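Long-range contacts in lipoprotein signal peptidase (Staphylococcus aureus, PDB 6RYO), which cleaves the signal peptides from prolipoproteins in the bacterial membrane as an aspartyl protease of the peptidase A8 family: residues Lys28-Thr33 and Tyr112-Gln117; Thr72-Asn77 and Val140-Asp145. All coordinates share one frame; numbering follows the deposited sequence.

Contact 1: residues Lys28-Thr33 and Tyr112-Gln117; sequences KYFIGT and YNLFMQ. With OLC ((2R)-2,3-dihydroxypropyl (9Z)-octadec-9-enoate), chain D.
F30 lays one face of its ring over the side chain of L114. This joins the starts of helices 31-55 and 114-137, both predicted to cross the membrane, and both residues stand at or next to a helix N-terminus. F30 is the N-cap of the first helix and the centre of an inverse gamma turn. N113 is the N-cap of the second, and its OD1 takes the capping bond from M116 N. L114 CB makes a CH-pi contact, 4.1 Å from the centroid of the F30 ring and 17° off the ring normal. L114 CD1 comes over the same ring, 3.6 Å from F30 CG. The other branch, L114 CD2, turns to the glycerol end of the monoolein lipid.

Q117 ties 28-30 to the start of helix 114-137 by its amide. Its chain leaves with CG anti to the carbonyl carbon (chi1 -69°) and then runs extended, which carries the amide to the backbone of 28-30. There Q117 OE1 accepts from F30 N at 2.7 Å, in the carbonyl plane and on a lone pair. The same oxygen lies at the edge of the F30 ring. Q117 NE2 gives one bond to K28 O, 3.1 Å away, and another to A110 O. All this fixes the rotation of the amide.

At the outer end K28 and Y112 overlap, with K28 CG 3.7 Å from Y112 CE1. Y29 OH bonds to I107 O, at the end of helix 87-108. K28 O has a second donor besides the glutamine: Y112 N, 3.0 Å away, in a nearly straight bond (171°) that also lies on a lone pair.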
loop_
_atom_site.group_PDB
_atom_site.type_symbol
_atom_site.label_atom_id
_atom_site.label_comp_id
_atom_site.label_asym_id
_atom_site.label_seq_id
_atom_site.Cartn_x
_atom_site.Cartn_y
_atom_site.Cartn_z
ATOM N N LYS A 28 25.960 -3.137 1.586
ATOM C CA LYS A 28 25.468 -2.443 2.770
ATOM C C LYS A 28 24.006 -2.049 2.599
ATOM O O LYS A 28 23.153 -2.398 3.424
ATOM C CB LYS A 28 26.343 -1.218 3.047
ATOM C CG LYS A 28 26.150 -0.596 4.422
ATOM C CD LYS A 28 27.179 0.494 4.683
ATOM C CE LYS A 28 27.071 1.029 6.103
ATOM N NZ LYS A 28 28.104 2.062 6.401
ATOM N N TYR A 29 23.699 -1.319 1.529
ATOM C CA TYR A 29 22.332 -0.946 1.187
ATOM C C TYR A 29 22.034 -1.432 -0.222
ATOM O O TYR A 29 22.688 -1.007 -1.179
ATOM C CB TYR A 29 22.127 0.567 1.281
ATOM C CG TYR A 29 22.481 1.158 2.623
ATOM C CD1 TYR A 29 21.723 0.875 3.750
ATOM C CD2 TYR A 29 23.566 2.013 2.758
ATOM C CE1 TYR A 29 22.041 1.417 4.977
ATOM C CE2 TYR A 29 23.892 2.561 3.980
ATOM C CZ TYR A 29 23.127 2.260 5.086
ATOM O OH TYR A 29 23.445 2.803 6.308
ATOM N N PHE A 30 21.047 -2.320 -0.347
ATOM C CA PHE A 30 20.586 -2.804 -1.649
ATOM C C PHE A 30 19.652 -1.760 -2.269
ATOM O O PHE A 30 18.451 -1.970 -2.451
ATOM C CB PHE A 30 19.897 -4.155 -1.509
ATOM C CG PHE A 30 20.816 -5.276 -1.100
ATOM C CD1 PHE A 30 21.165 -5.458 0.228
ATOM C CD2 PHE A 30 21.319 -6.156 -2.046
ATOM C CE1 PHE A 30 22.004 -6.491 0.605
ATOM C CE2 PHE A 30 22.160 -7.193 -1.673
ATOM C CZ PHE A 30 22.503 -7.358 -0.345
ATOM N N ILE A 31 20.240 -0.610 -2.603
ATOM C CA ILE A 31 19.451 0.501 -3.129
ATOM C C ILE A 31 18.903 0.172 -4.516
ATOM O O ILE A 31 17.785 0.569 -4.863
ATOM C CB ILE A 31 20.292 1.791 -3.134
ATOM C CG1 ILE A 31 19.498 2.955 -3.733
ATOM C CG2 ILE A 31 21.594 1.578 -3.885
ATOM C CD1 ILE A 31 20.249 4.267 -3.745
ATOM N N GLY A 32 19.672 -0.558 -5.327
ATOM C CA GLY A 32 19.195 -0.907 -6.656
ATOM C C GLY A 32 17.967 -1.798 -6.621
ATOM O O GLY A 32 17.011 -1.585 -7.369
ATOM N N THR A 33 17.973 -2.803 -5.744
ATOM C CA THR A 33 16.827 -3.702 -5.643
ATOM C C THR A 33 15.653 -3.032 -4.940
ATOM O O THR A 33 14.497 -3.213 -5.341
ATOM C CB THR A 33 17.225 -4.986 -4.911
ATOM O OG1 THR A 33 18.291 -5.637 -5.615
ATOM C CG2 THR A 33 16.038 -5.934 -4.816
ATOM N N TYR A 112 22.972 -4.472 5.537
ATOM C CA TYR A 112 23.350 -5.836 5.173
ATOM C C TYR A 112 22.187 -6.818 5.260
ATOM O O TYR A 112 22.407 -8.036 5.258
ATOM C CB TYR A 112 24.516 -6.349 6.029
ATOM C CG TYR A 112 25.598 -5.326 6.277
ATOM C CD1 TYR A 112 26.426 -4.896 5.249
ATOM C CD2 TYR A 112 25.799 -4.799 7.543
ATOM C CE1 TYR A 112 27.420 -3.963 5.475
ATOM C CE2 TYR A 112 26.789 -3.867 7.781
ATOM C CZ TYR A 112 27.597 -3.452 6.744
ATOM O OH TYR A 112 28.583 -2.524 6.978
ATOM N N ASN A 113 20.953 -6.326 5.338
ATOM C CA ASN A 113 19.766 -7.158 5.516
ATOM C C ASN A 113 18.832 -6.884 4.340
ATOM O O ASN A 113 18.003 -5.974 4.399
ATOM C CB ASN A 113 19.101 -6.861 6.864
ATOM C CG ASN A 113 18.055 -7.889 7.244
ATOM O OD1 ASN A 113 17.397 -8.473 6.383
ATOM N ND2 ASN A 113 17.894 -8.114 8.542
ATOM N N LEU A 114 18.973 -7.675 3.271
ATOM C CA LEU A 114 18.118 -7.492 2.101
ATOM C C LEU A 114 16.654 -7.762 2.432
ATOM O O LEU A 114 15.758 -7.095 1.903
ATOM C CB LEU A 114 18.585 -8.398 0.962
ATOM C CG LEU A 114 17.738 -8.409 -0.312
ATOM C CD1 LEU A 114 17.641 -7.011 -0.898
ATOM C CD2 LEU A 114 18.314 -9.380 -1.334
ATOM N N PHE A 115 16.395 -8.741 3.303
ATOM C CA PHE A 115 15.021 -9.107 3.640
ATOM C C PHE A 115 14.249 -7.920 4.204
ATOM O O PHE A 115 13.125 -7.634 3.774
ATOM C CB PHE A 115 15.020 -10.270 4.634
ATOM C CG PHE A 115 13.650 -10.685 5.082
ATOM C CD1 PHE A 115 13.121 -10.210 6.273
ATOM C CD2 PHE A 115 12.890 -11.554 4.318
ATOM C CE1 PHE A 115 11.861 -10.591 6.688
ATOM C CE2 PHE A 115 11.629 -11.939 4.727
ATOM C CZ PHE A 115 11.114 -11.458 5.914
ATOM N N MET A 116 14.829 -7.223 5.181
ATOM C CA MET A 116 14.140 -6.082 5.774
ATOM C C MET A 116 14.083 -4.905 4.809
ATOM O O MET A 116 13.086 -4.173 4.775
ATOM C CB MET A 116 14.818 -5.671 7.080
ATOM C CG MET A 116 14.508 -6.589 8.250
ATOM S SD MET A 116 14.518 -5.712 9.826
ATOM C CE MET A 116 16.249 -5.269 9.968
ATOM N N GLN A 117 15.147 -4.700 4.028
ATOM C CA GLN A 117 15.145 -3.619 3.045
ATOM C C GLN A 117 14.041 -3.811 2.013
ATOM O O GLN A 117 13.415 -2.839 1.573
ATOM C CB GLN A 117 16.514 -3.527 2.370
ATOM C CG GLN A 117 17.628 -3.031 3.287
ATOM C CD GLN A 117 18.959 -2.899 2.573
ATOM O OE1 GLN A 117 19.025 -2.935 1.344
ATOM N NE2 GLN A 117 20.031 -2.748 3.343
HETATM C C10 OLC D . 0.849 -12.445 -3.623
HETATM C C9 OLC D . 2.095 -12.020 -3.613
HETATM C C11 OLC D . 0.426 -13.604 -2.722
HETATM C C8 OLC D . 3.122 -12.691 -2.702
HETATM C C24 OLC D . 15.758 -11.968 -0.526
HETATM C C7 OLC D . 4.309 -11.757 -2.477
HETATM C C6 OLC D . 5.145 -12.282 -1.312
HETATM C C5 OLC D . 6.454 -11.503 -1.234
HETATM C C4 OLC D . 7.478 -12.302 -0.433
HETATM C C3 OLC D . 8.826 -12.231 -1.148
HETATM C C2 OLC D . 9.933 -12.715 -0.214
HETATM C C21 OLC D . 13.282 -11.751 -0.327
HETATM C C1 OLC D . 10.968 -11.604 -0.041
HETATM C C22 OLC D . 14.551 -12.236 0.366
HETATM O O19 OLC D . 10.730 -10.504 -0.414
HETATM O O25 OLC D . 16.917 -12.389 0.137
HETATM O O23 OLC D . 14.708 -11.551 1.577
HETATM O O20 OLC D . 12.203 -11.886 0.551
#

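Contact 2: residues Thr72-Asn77 and Val140-Asp145; sequences TSHRNN and VVDFID. With OLC ((2R)-2,3-dihydroxypropyl (9Z)-octadec-9-enoate), chain B.
D142 sends its side chain to the same face of the sheet as H74 and N76. Its CB lies 4.0 Å from H74 CD2. CG anti to the carbonyl carbon (chi1 -70°) brings the carboxylate beside the histidine ring, nearly coplanar with it. D142 OD2 then sits at the edge of that ring and 3.1 Å from N76 CB. N76 ND2 gives D142 OD2 only a weak bond, 3.4 Å long, and the amide plane stands almost perpendicular to the carboxylate (85°). D142 OD1 is hydrogen-bonded to a polar side chain of the bound peptide. N76 ND2 also bonds to a modified side chain of that peptide, while N76 OD1 accepts from G78 N.

The backbones pair as antiparallel strands. H74 with D142 and N76 with V140 are hydrogen-bonded pairs, and R75 with V141 is a non-hydrogen-bonded pair between them. H74 N reaches D142 O at 2.7 Å. H74 O takes D142 N from one face of its plane and R75 NH1 from the opposite face. R75 NH1 also bonds to S73 OG, 2.8 Å away and close to the guanidinium plane. These bonds hold the guanidinium group so that V141 CG2 lies over one of its faces.

Farther along, T72 OG1 meets D145 OD2 at 2.8 Å on the anti lone pair, and it also bonds S61 OG. F143 and I144 form a classic beta bulge opposite F156. D142 and nearby D160 are the predicted catalytic pair, so this strand pair carries one of the two aspartates of a peptidase A8 active site, next to the bound peptide.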
loop_
_atom_site.group_PDB
_atom_site.type_symbol
_atom_site.label_atom_id
_atom_site.label_comp_id
_atom_site.label_asym_id
_atom_site.label_seq_id
_atom_site.Cartn_x
_atom_site.Cartn_y
_atom_site.Cartn_z
ATOM N N THR A 72 -14.681 -4.129 -7.848
ATOM C CA THR A 72 -15.774 -3.249 -7.454
ATOM C C THR A 72 -15.212 -1.845 -7.267
ATOM O O THR A 72 -14.405 -1.609 -6.361
ATOM C CB THR A 72 -16.445 -3.757 -6.182
ATOM O OG1 THR A 72 -16.948 -5.082 -6.402
ATOM C CG2 THR A 72 -17.596 -2.852 -5.798
ATOM N N SER A 73 -15.630 -0.923 -8.130
ATOM C CA SER A 73 -15.123 0.443 -8.088
ATOM C C SER A 73 -15.601 1.139 -6.819
ATOM O O SER A 73 -16.808 1.254 -6.581
ATOM C CB SER A 73 -15.573 1.212 -9.328
ATOM O OG SER A 73 -14.997 2.507 -9.364
ATOM N N HIS A 74 -14.654 1.592 -6.000
ATOM C CA HIS A 74 -14.956 2.294 -4.762
ATOM C C HIS A 74 -13.948 3.418 -4.570
ATOM O O HIS A 74 -12.841 3.386 -5.114
ATOM C CB HIS A 74 -14.934 1.342 -3.554
ATOM C CG HIS A 74 -15.172 2.022 -2.239
ATOM N ND1 HIS A 74 -16.393 2.553 -1.887
ATOM C CD2 HIS A 74 -14.341 2.267 -1.198
ATOM C CE1 HIS A 74 -16.308 3.089 -0.682
ATOM N NE2 HIS A 74 -15.072 2.928 -0.242
ATOM N N ARG A 75 -14.343 4.418 -3.785
ATOM C CA ARG A 75 -13.459 5.501 -3.379
ATOM C C ARG A 75 -13.466 5.594 -1.860
ATOM O O ARG A 75 -14.521 5.475 -1.230
ATOM C CB ARG A 75 -13.884 6.844 -3.992
ATOM C CG ARG A 75 -13.971 6.846 -5.513
ATOM C CD ARG A 75 -12.653 6.438 -6.150
ATOM N NE ARG A 75 -12.683 6.570 -7.605
ATOM C CZ ARG A 75 -13.136 5.636 -8.435
ATOM N NH1 ARG A 75 -13.610 4.493 -7.961
ATOM N NH2 ARG A 75 -13.120 5.849 -9.743
ATOM N N ASN A 76 -12.290 5.802 -1.274
ATOM C CA ASN A 76 -12.135 5.853 0.175
ATOM C C ASN A 76 -11.621 7.225 0.584
ATOM O O ASN A 76 -10.594 7.686 0.073
ATOM C CB ASN A 76 -11.180 4.760 0.667
ATOM C CG ASN A 76 -11.393 4.414 2.130
ATOM O OD1 ASN A 76 -11.775 5.266 2.934
ATOM N ND2 ASN A 76 -11.147 3.155 2.483
ATOM N N ASN A 77 -12.339 7.873 1.504
ATOM C CA ASN A 77 -11.952 9.177 2.032
ATOM C C ASN A 77 -12.003 9.183 3.555
ATOM O O ASN A 77 -12.198 10.233 4.175
ATOM C CB ASN A 77 -12.835 10.284 1.459
ATOM C CG ASN A 77 -14.306 10.062 1.746
ATOM O OD1 ASN A 77 -14.724 8.953 2.079
ATOM N ND2 ASN A 77 -15.103 11.116 1.607
ATOM N N VAL A 140 -9.009 7.837 -2.256
ATOM C CA VAL A 140 -8.187 6.691 -2.623
ATOM C C VAL A 140 -9.039 5.738 -3.445
ATOM O O VAL A 140 -10.158 5.398 -3.043
ATOM C CB VAL A 140 -7.612 5.975 -1.384
ATOM C CG1 VAL A 140 -6.912 4.690 -1.789
ATOM C CG2 VAL A 140 -6.646 6.884 -0.642
ATOM N N VAL A 141 -8.514 5.306 -4.589
ATOM C CA VAL A 141 -9.226 4.372 -5.457
ATOM C C VAL A 141 -9.089 2.966 -4.887
ATOM O O VAL A 141 -7.975 2.456 -4.727
ATOM C CB VAL A 141 -8.696 4.438 -6.896
ATOM C CG1 VAL A 141 -9.263 3.288 -7.730
ATOM C CG2 VAL A 141 -9.047 5.773 -7.519
ATOM N N ASP A 142 -10.220 2.342 -4.576
ATOM C CA ASP A 142 -10.265 0.969 -4.094
ATOM C C ASP A 142 -11.072 0.130 -5.073
ATOM O O ASP A 142 -12.187 0.512 -5.446
ATOM C CB ASP A 142 -10.884 0.895 -2.700
ATOM C CG ASP A 142 -9.990 1.484 -1.633
ATOM O OD1 ASP A 142 -8.751 1.442 -1.797
ATOM O OD2 ASP A 142 -10.527 1.981 -0.622
ATOM N N PHE A 143 -10.510 -1.006 -5.492
ATOM C CA PHE A 143 -11.189 -1.855 -6.469
ATOM C C PHE A 143 -11.153 -3.346 -6.166
ATOM O O PHE A 143 -11.939 -4.084 -6.769
ATOM C CB PHE A 143 -10.609 -1.624 -7.870
ATOM C CG PHE A 143 -9.120 -1.818 -7.951
ATOM C CD1 PHE A 143 -8.254 -0.771 -7.681
ATOM C CD2 PHE A 143 -8.587 -3.046 -8.304
ATOM C CE1 PHE A 143 -6.886 -0.945 -7.757
ATOM C CE2 PHE A 143 -7.217 -3.227 -8.383
ATOM C CZ PHE A 143 -6.366 -2.174 -8.108
ATOM N N ILE A 144 -10.297 -3.831 -5.270
ATOM C CA ILE A 144 -10.197 -5.266 -5.016
ATOM C C ILE A 144 -11.274 -5.670 -4.017
ATOM O O ILE A 144 -11.276 -5.215 -2.868
ATOM C CB ILE A 144 -8.799 -5.647 -4.510
ATOM C CG1 ILE A 144 -7.751 -5.379 -5.592
ATOM C CG2 ILE A 144 -8.766 -7.104 -4.089
ATOM C CD1 ILE A 144 -6.341 -5.750 -5.183
ATOM N N ASP A 145 -12.183 -6.541 -4.452
ATOM C CA ASP A 145 -13.341 -6.956 -3.667
ATOM C C ASP A 145 -13.386 -8.478 -3.653
ATOM O O ASP A 145 -13.735 -9.099 -4.661
ATOM C CB ASP A 145 -14.629 -6.375 -4.254
ATOM C CG ASP A 145 -15.854 -6.700 -3.422
ATOM O OD1 ASP A 145 -15.702 -7.224 -2.297
ATOM O OD2 ASP A 145 -16.978 -6.428 -3.894
HETATM C C10 OLC B . -2.638 -9.971 -1.913
HETATM C C9 OLC B . -2.158 -9.565 -0.757
HETATM C C11 OLC B . -3.832 -10.920 -1.956
HETATM C C8 OLC B . -2.798 -10.046 0.544
HETATM C C24 OLC B . -9.677 -0.455 2.658
HETATM C C12 OLC B . -4.660 -10.636 -3.207
HETATM C C7 OLC B . -2.900 -8.889 1.534
HETATM C C13 OLC B . -6.131 -10.512 -2.821
HETATM C C6 OLC B . -4.267 -8.222 1.397
HETATM C C14 OLC B . -6.989 -11.126 -3.924
HETATM C C5 OLC B . -4.377 -7.104 2.428
HETATM C C4 OLC B . -5.669 -6.321 2.217
HETATM C C3 OLC B . -5.565 -4.992 2.960
HETATM C C2 OLC B . -6.961 -4.526 3.364
HETATM C C21 OLC B . -7.997 -1.078 4.403
HETATM C C1 OLC B . -6.906 -3.063 3.793
HETATM C C22 OLC B . -8.505 0.040 3.497
HETATM O O19 OLC B . -5.898 -2.598 4.208
HETATM O O25 OLC B . -10.622 0.573 2.533
HETATM O O23 OLC B . -8.929 1.118 4.278
HETATM O O20 OLC B . -8.054 -2.273 3.684
#

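The two contacts lie on opposite sides of the chain's centre, with centres 32 Å apart and nearest atoms about 21 Å apart. Helix 114-137 links them: contact 1 holds its start, and strand 140-146 of contact 2 follows its end. Both are partly buried, but two of the touching residues of contact 1 are exposed, while none of those of contact 2 is. Contact 1 joins helix starts through an aromatic-aliphatic overlap and one amide that grips backbone. Contact 2 pairs strands by a ladder of backbone bonds and sets an aspartate, a histidine and an asparagine on one face. The first lies away from the annotated sites; the second contains a predicted catalytic aspartate.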